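Local coordinates for hypothetical protein (Porphyromonas gingivalis W83, PDB 2P3P) that is of unknown function, belongs to the DUF3256 family, and is probably a membrane-associated protein able to bind a metal ion, at residues T58-L63 and R69-T74; F67-I70 and G76-F79; M155-S160 and L166-T171. All blocks are in the same frame, centred on the assembly; numbering follows the deposited sequence.

Contact 1 (T58-L63 and R69-T74)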
# COMPACT_ATOMS: atom_id res chain seq x y z
N THR A 58 -1.91 16.92 -10.49
CA THR A 58 -2.86 17.19 -9.47
C THR A 58 -2.67 16.16 -8.38
O THR A 58 -2.48 14.98 -8.66
CB THR A 58 -4.25 17.01 -10.01
OG1 THR A 58 -4.40 15.66 -10.49
CG2 THR A 58 -4.50 17.98 -11.14
N VAL A 59 -2.76 16.61 -7.14
CA VAL A 59 -2.60 15.74 -5.99
C VAL A 59 -3.77 15.99 -5.05
O VAL A 59 -4.10 17.14 -4.80
CB VAL A 59 -1.24 16.05 -5.29
CG1 VAL A 59 -0.96 15.04 -4.19
CG2 VAL A 59 -0.09 16.08 -6.31
N THR A 60 -4.44 14.92 -4.60
CA THR A 60 -5.43 15.04 -3.53
C THR A 60 -4.90 14.41 -2.25
O THR A 60 -4.22 13.36 -2.27
CB THR A 60 -6.74 14.38 -3.92
OG1 THR A 60 -6.53 12.97 -4.08
CG2 THR A 60 -7.23 14.96 -5.24
N PHE A 61 -5.24 15.02 -1.12
CA PHE A 61 -4.81 14.55 0.18
C PHE A 61 -6.00 14.26 1.07
O PHE A 61 -6.96 15.03 1.08
CB PHE A 61 -3.97 15.64 0.87
CG PHE A 61 -2.68 15.97 0.19
CD1 PHE A 61 -1.52 15.30 0.54
CD2 PHE A 61 -2.62 16.92 -0.81
CE1 PHE A 61 -0.32 15.61 -0.09
CE2 PHE A 61 -1.42 17.22 -1.42
CZ PHE A 61 -0.28 16.54 -1.06
N LEU A 62 -5.95 13.12 1.77
CA LEU A 62 -6.75 12.88 2.95
C LEU A 62 -5.78 12.89 4.13
O LEU A 62 -4.90 12.06 4.19
CB LEU A 62 -7.47 11.53 2.88
CG LEU A 62 -8.50 11.40 1.76
CD1 LEU A 62 -9.13 10.02 1.84
CD2 LEU A 62 -9.55 12.50 1.85
N LEU A 63 -5.96 13.87 5.01
CA LEU A 63 -5.08 14.11 6.16
C LEU A 63 -5.82 13.78 7.46
O LEU A 63 -6.74 14.48 7.83
CB LEU A 63 -4.59 15.56 6.18
CG LEU A 63 -3.85 16.04 4.92
CD1 LEU A 63 -3.63 17.56 5.03
CD2 LEU A 63 -2.51 15.34 4.70
N ARG A 69 -3.60 9.65 3.06
CA ARG A 69 -3.82 8.96 1.79
C ARG A 69 -3.78 10.01 0.71
O ARG A 69 -4.54 11.00 0.76
CB ARG A 69 -5.16 8.21 1.79
CG ARG A 69 -5.39 7.34 0.51
CD ARG A 69 -6.78 6.70 0.48
NE ARG A 69 -7.15 5.80 1.57
CZ ARG A 69 -6.80 4.52 1.67
NH1 ARG A 69 -5.95 3.93 0.82
NH2 ARG A 69 -7.25 3.84 2.71
N ILE A 70 -2.84 9.83 -0.20
CA ILE A 70 -2.60 10.74 -1.30
C ILE A 70 -2.88 10.05 -2.66
O ILE A 70 -2.44 8.92 -2.90
CB ILE A 70 -1.14 11.19 -1.23
CG1 ILE A 70 -0.79 11.67 0.19
CG2 ILE A 70 -0.90 12.29 -2.18
CD1 ILE A 70 0.63 12.10 0.34
N GLN A 71 -3.61 10.73 -3.54
CA GLN A 71 -3.77 10.27 -4.89
C GLN A 71 -3.00 11.18 -5.81
O GLN A 71 -3.12 12.41 -5.72
CB GLN A 71 -5.24 10.27 -5.33
CG GLN A 71 -6.17 9.46 -4.36
CD GLN A 71 -5.86 7.95 -4.26
OE1 GLN A 71 -6.15 7.32 -3.23
NE2 GLN A 71 -5.26 7.39 -5.30
N THR A 72 -2.19 10.59 -6.69
CA THR A 72 -1.39 11.33 -7.66
C THR A 72 -1.67 10.83 -9.05
O THR A 72 -2.15 9.70 -9.25
CB THR A 72 0.12 11.13 -7.44
OG1 THR A 72 0.52 9.81 -7.86
CG2 THR A 72 0.51 11.39 -6.00
N SER A 73 -1.28 11.64 -10.03
CA SER A 73 -1.38 11.24 -11.44
C SER A 73 -0.12 10.53 -11.93
O SER A 73 -0.05 10.10 -13.07
CB SER A 73 -1.65 12.47 -12.32
OG SER A 73 -0.72 13.52 -12.09
N THR A 74 0.90 10.41 -11.08
CA THR A 74 2.19 9.88 -11.56
C THR A 74 2.46 8.50 -10.96
O THR A 74 2.44 7.47 -11.67
CB THR A 74 3.32 10.84 -11.15
OG1 THR A 74 3.25 11.07 -9.75
CG2 THR A 74 3.18 12.17 -11.87
O HOH W 1 -4.78 13.19 -8.21
O HOH W 2 0.64 13.77 -9.55
O HOH W 3 -6.46 11.42 -1.25
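The beta hairpin of strands 58-64 and 67-72 is held where V59 to L62 run antiparallel to R69 to T72. Four backbone bonds join two pairs. T60 and Q71 exchange N-H and carbonyl, T60 N to Q71 O and Q71 N to T60 O, while L62 N reaches R69 O at 2.7 Å and R69 N returns to L62 O at 3.0 Å. Between them F61 and I70 form a non-hydrogen-bonded pair, and the I70 CA hydrogen leans on T60 O. On the buried face I70 is shared by two neighbours. I70 CG2 is pressed against V59 CG1 at 3.4 Å, tighter than usual for two methyl groups, and I70 CD1 lies 3.7 Å from F61 CE1, approaching that ring obliquely. With CG anti to the carbonyl carbon (chi1 -65°), F61 lies alongside I70 and points the same way; L35 of helix 29-39 and F16 of helix 11-18 pack against that ring. The other face is more polar: T60 OG1 sits 3.2 Å from Q71 CB, and a water donates to R69 O and also bonds T60 OG1. Away from the hairpin turn, a second water donates to T58 O at 2.9 Å and weakly to Q71 O. Consecutive strands paired as neighbours, with V59, F61 and I70 on the buried side, make this part of an antiparallel meander.

Contact 2 (F67-I70 and G76-F79)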
# COMPACT_ATOMS: atom_id res chain seq x y z
N PHE A 67 -3.62 8.50 9.68
CA PHE A 67 -3.22 8.05 8.34
C PHE A 67 -3.30 9.24 7.35
O PHE A 67 -4.09 10.18 7.54
CB PHE A 67 -4.15 6.93 7.86
CG PHE A 67 -5.59 7.37 7.66
CD1 PHE A 67 -5.99 7.87 6.42
CD2 PHE A 67 -6.52 7.27 8.67
CE1 PHE A 67 -7.27 8.31 6.22
CE2 PHE A 67 -7.86 7.74 8.44
CZ PHE A 67 -8.20 8.23 7.24
N ILE A 68 -2.47 9.18 6.31
CA ILE A 68 -2.51 10.11 5.20
C ILE A 68 -2.64 9.28 3.91
O ILE A 68 -1.88 8.33 3.70
CB ILE A 68 -1.23 10.97 5.16
CG1 ILE A 68 -1.23 11.91 6.39
CG2 ILE A 68 -1.07 11.68 3.81
CD1 ILE A 68 0.05 12.57 6.64
N ARG A 69 -3.60 9.65 3.06
CA ARG A 69 -3.82 8.96 1.79
C ARG A 69 -3.78 10.01 0.71
O ARG A 69 -4.54 11.00 0.76
CB ARG A 69 -5.16 8.21 1.79
CG ARG A 69 -5.39 7.34 0.51
CD ARG A 69 -6.78 6.70 0.48
NE ARG A 69 -7.15 5.80 1.57
CZ ARG A 69 -6.80 4.52 1.67
NH1 ARG A 69 -5.95 3.93 0.82
NH2 ARG A 69 -7.25 3.84 2.71
N ILE A 70 -2.84 9.83 -0.20
CA ILE A 70 -2.60 10.74 -1.30
C ILE A 70 -2.88 10.05 -2.66
O ILE A 70 -2.44 8.92 -2.90
CB ILE A 70 -1.14 11.19 -1.23
CG1 ILE A 70 -0.79 11.67 0.19
CG2 ILE A 70 -0.90 12.29 -2.18
CD1 ILE A 70 0.63 12.10 0.34
N GLY A 76 0.61 6.99 -8.50
CA GLY A 76 -0.57 6.34 -7.98
C GLY A 76 -0.88 6.79 -6.56
O GLY A 76 -0.69 7.96 -6.22
N GLU A 77 -1.40 5.87 -5.77
CA GLU A 77 -1.78 6.13 -4.37
C GLU A 77 -0.60 5.93 -3.42
O GLU A 77 0.10 4.94 -3.51
CB GLU A 77 -2.87 5.16 -3.94
CG GLU A 77 -3.26 5.35 -2.50
CD GLU A 77 -4.38 4.44 -2.10
OE1 GLU A 77 -4.07 3.24 -1.86
OE2 GLU A 77 -5.52 4.92 -2.01
N VAL A 78 -0.44 6.87 -2.49
CA VAL A 78 0.49 6.74 -1.36
C VAL A 78 -0.32 6.80 -0.08
O VAL A 78 -1.03 7.79 0.17
CB VAL A 78 1.53 7.90 -1.38
CG1 VAL A 78 2.43 7.93 -0.06
CG2 VAL A 78 2.32 7.90 -2.64
N PHE A 79 -0.19 5.74 0.73
CA PHE A 79 -0.92 5.64 1.97
C PHE A 79 0.12 5.41 3.05
O PHE A 79 0.96 4.54 2.91
CB PHE A 79 -1.92 4.50 1.92
CG PHE A 79 -2.72 4.36 3.15
CD1 PHE A 79 -3.85 5.17 3.35
CD2 PHE A 79 -2.36 3.45 4.13
CE1 PHE A 79 -4.64 5.04 4.53
CE2 PHE A 79 -3.14 3.32 5.30
CZ PHE A 79 -4.26 4.13 5.50
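R69 offers one face of its guanidinium to the CD1/CE1 side of F79 and turns NH1 to E77, so one side chain serves two partners across the strands. F79 CD1 stands 3.4 Å above the centre of the R69 guanidinium, whose plane is inclined 28° to the ring, and R69 NH2 comes to 3.4 Å from F79 CE1. The arginine chain runs straight through chi1 and chi2, then bends at chi3 (-60°), which lays the flat group against F79 and leaves NH1 directed at the carboxylate. E77 answers with a fully extended chain that brings OE2 to the guanidinium edge. The salt bridge from R69 NH1 to E77 OE2 spans 3.0 Å, its hydrogen bond weak because it is bent. NH2 has a partner of its own in E161, so the arginine charge is probably balanced by two acids. Beyond it, F67 CB touches F79 CZ at 3.7 Å; the F67 and F79 rings are 24° from parallel, displaced so that they hardly overlap, with centroids 5.8 Å from each other. On the opposite face, I70 CB and V78 CB meet at 4.2 Å above a close backbone pair, I70 N to V78 O and V78 N to I70 O. A cross-strand salt bridge beside a phenylalanine packed on the arginine's flat face, backed by aliphatic residues on the reverse, belongs to the antiparallel hairpin of strands 67-72 and 77-84.

Contact 3 (M155-S160 and L166-T171)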
# COMPACT_ATOMS: atom_id res chain seq x y z
N MSE A 155 -0.15 -7.69 -7.13
CA MSE A 155 -0.94 -7.73 -5.90
C MSE A 155 -1.14 -6.31 -5.38
O MSE A 155 -0.23 -5.46 -5.37
CB MSE A 155 -0.29 -8.61 -4.81
CG MSE A 155 -0.10 -10.07 -5.21
SE MSE A 155 1.13 -10.97 -4.00
CE MSE A 155 1.53 -12.60 -5.09
N GLN A 156 -2.37 -6.04 -4.96
CA GLN A 156 -2.74 -4.75 -4.39
C GLN A 156 -2.92 -4.87 -2.87
O GLN A 156 -3.68 -5.72 -2.37
CB GLN A 156 -4.06 -4.25 -5.02
CG GLN A 156 -4.49 -2.88 -4.48
CD GLN A 156 -5.65 -2.29 -5.24
OE1 GLN A 156 -6.34 -3.00 -6.01
NE2 GLN A 156 -5.94 -1.05 -4.97
N VAL A 157 -2.21 -4.02 -2.15
CA VAL A 157 -2.31 -3.96 -0.72
C VAL A 157 -3.17 -2.80 -0.22
O VAL A 157 -3.09 -1.70 -0.75
CB VAL A 157 -0.91 -3.79 -0.17
CG1 VAL A 157 -0.93 -3.58 1.34
CG2 VAL A 157 -0.02 -5.03 -0.57
N SER A 158 -3.96 -3.07 0.82
CA SER A 158 -4.69 -2.04 1.58
C SER A 158 -4.35 -2.13 3.08
O SER A 158 -4.75 -3.07 3.75
CB SER A 158 -6.19 -2.22 1.44
OG SER A 158 -6.87 -1.10 1.98
N LEU A 159 -3.59 -1.18 3.57
CA LEU A 159 -3.37 -1.07 5.03
C LEU A 159 -4.61 -0.45 5.67
O LEU A 159 -5.18 0.55 5.17
CB LEU A 159 -2.11 -0.21 5.24
CG LEU A 159 -1.66 0.05 6.66
CD1 LEU A 159 -1.34 -1.26 7.37
CD2 LEU A 159 -0.44 0.98 6.57
N SER A 160 -5.08 -1.05 6.76
CA SER A 160 -6.18 -0.47 7.52
C SER A 160 -5.90 0.96 8.00
O SER A 160 -4.75 1.34 8.33
CB SER A 160 -6.58 -1.34 8.72
OG SER A 160 -7.69 -0.77 9.46
N LEU A 166 -3.47 -5.34 7.52
CA LEU A 166 -3.51 -5.06 6.08
C LEU A 166 -4.09 -6.27 5.39
O LEU A 166 -4.04 -7.38 5.94
CB LEU A 166 -2.13 -4.72 5.50
CG LEU A 166 -1.01 -5.76 5.33
CD1 LEU A 166 -1.28 -6.76 4.21
CD2 LEU A 166 0.34 -5.02 5.04
N SER A 167 -4.64 -6.03 4.19
CA SER A 167 -5.19 -7.04 3.33
C SER A 167 -4.50 -6.92 1.98
O SER A 167 -4.12 -5.83 1.54
CB SER A 167 -6.70 -6.80 3.22
OG SER A 167 -7.36 -7.79 2.49
N ILE A 168 -4.23 -8.05 1.35
CA ILE A 168 -3.57 -8.06 0.04
C ILE A 168 -4.33 -8.98 -0.89
O ILE A 168 -4.66 -10.11 -0.53
CB ILE A 168 -2.05 -8.43 0.17
CG1 ILE A 168 -1.30 -8.29 -1.18
CG2 ILE A 168 -1.88 -9.83 0.88
CD1 ILE A 168 0.23 -8.52 -1.03
N ARG A 169 -4.60 -8.49 -2.10
CA ARG A 169 -5.40 -9.18 -3.09
C ARG A 169 -4.52 -9.35 -4.33
O ARG A 169 -3.79 -8.41 -4.70
CB ARG A 169 -6.68 -8.41 -3.44
CG ARG A 169 -6.47 -7.06 -4.06
CD ARG A 169 -7.76 -6.26 -4.30
NE ARG A 169 -8.50 -6.01 -3.05
CZ ARG A 169 -9.84 -5.91 -2.99
NH1 ARG A 169 -10.58 -5.99 -4.07
NH2 ARG A 169 -10.43 -5.69 -1.83
N GLN A 170 -4.52 -10.55 -4.90
CA GLN A 170 -3.92 -10.74 -6.21
C GLN A 170 -4.77 -10.03 -7.25
O GLN A 170 -6.00 -10.04 -7.22
CB GLN A 170 -3.61 -12.22 -6.54
CG GLN A 170 -4.81 -13.21 -6.59
CD GLN A 170 -5.59 -13.13 -7.89
OE1 GLN A 170 -5.09 -12.61 -8.88
NE2 GLN A 170 -6.84 -13.55 -7.85
N THR A 171 -4.09 -9.37 -8.18
CA THR A 171 -4.78 -8.70 -9.26
C THR A 171 -4.40 -9.33 -10.60
O THR A 171 -4.57 -8.69 -11.64
CB THR A 171 -4.53 -7.18 -9.26
OG1 THR A 171 -3.13 -6.93 -9.28
CG2 THR A 171 -5.11 -6.49 -8.02
O HOH W 4 -6.22 -5.07 -1.39
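Q156 and S158 are each paired with a residue of the returning strand by two backbone hydrogen bonds, R169 for the first and S167 for the second, and the strand segments run antiparallel at 161°. The S158 N to S167 O bond is almost straight (175°), whereas the return bond from S167 N meets S158 O from a position tilted well out of the carbonyl plane. On the buried face, V157 and I168 make the tightest side-chain contact, with V157 CG2 3.5 Å from I168 CD1. I168 has CG1 anti to its backbone N and an extended chain, which carries CD1 out from the sheet, against V157 CG2 and M155 CB. The selenium of selenomethionine, M155 SE, comes to 4.0 Å from I168 CD1. At the other end L159 and L166 cross at about a right angle, L159 CD1 resting 4.0 Å from L166 CB, and L166 CD2 reaches back to V157 CG1. The two strands form a beta hairpin at one side of a four-stranded antiparallel sheet: strand 193-197 continues it beyond I168 and L166, while V157 and L159 also touch V95 and C93 of strand 90-98 in the large sheet. On the reverse face Q156 and R169 run alongside one another in the same direction, with R169 CG 3.8 Å from Q156 CB and amide and guanidinium planes 65° apart. A water ties the arginine to the backbone, donating to Q156 O at 2.8 Å and accepting from R169 NE. T171, just after the strand, sets CG2 3.9 Å from Q156 CB, and its OG1 bonds to A103 O.

How the contacts relate
Following the chain from the N terminus, contact 1 closes the short turn between strands 58-64 and 67-72, and contact 2 begins on the second of these and closes the next turn onto strand 77-84. The two overlap at R69 and I70, so neither nests within the other; together they build three successive strands of the large antiparallel sheet. Contact 3 comes much later, in series, closing the hairpin of strands 155-159 and 165-170 in the smaller sheet. It does not touch contact 1, whose centre is about 19 Å away, but F79 of contact 2 packs on L159 and S160, joining the two sheets.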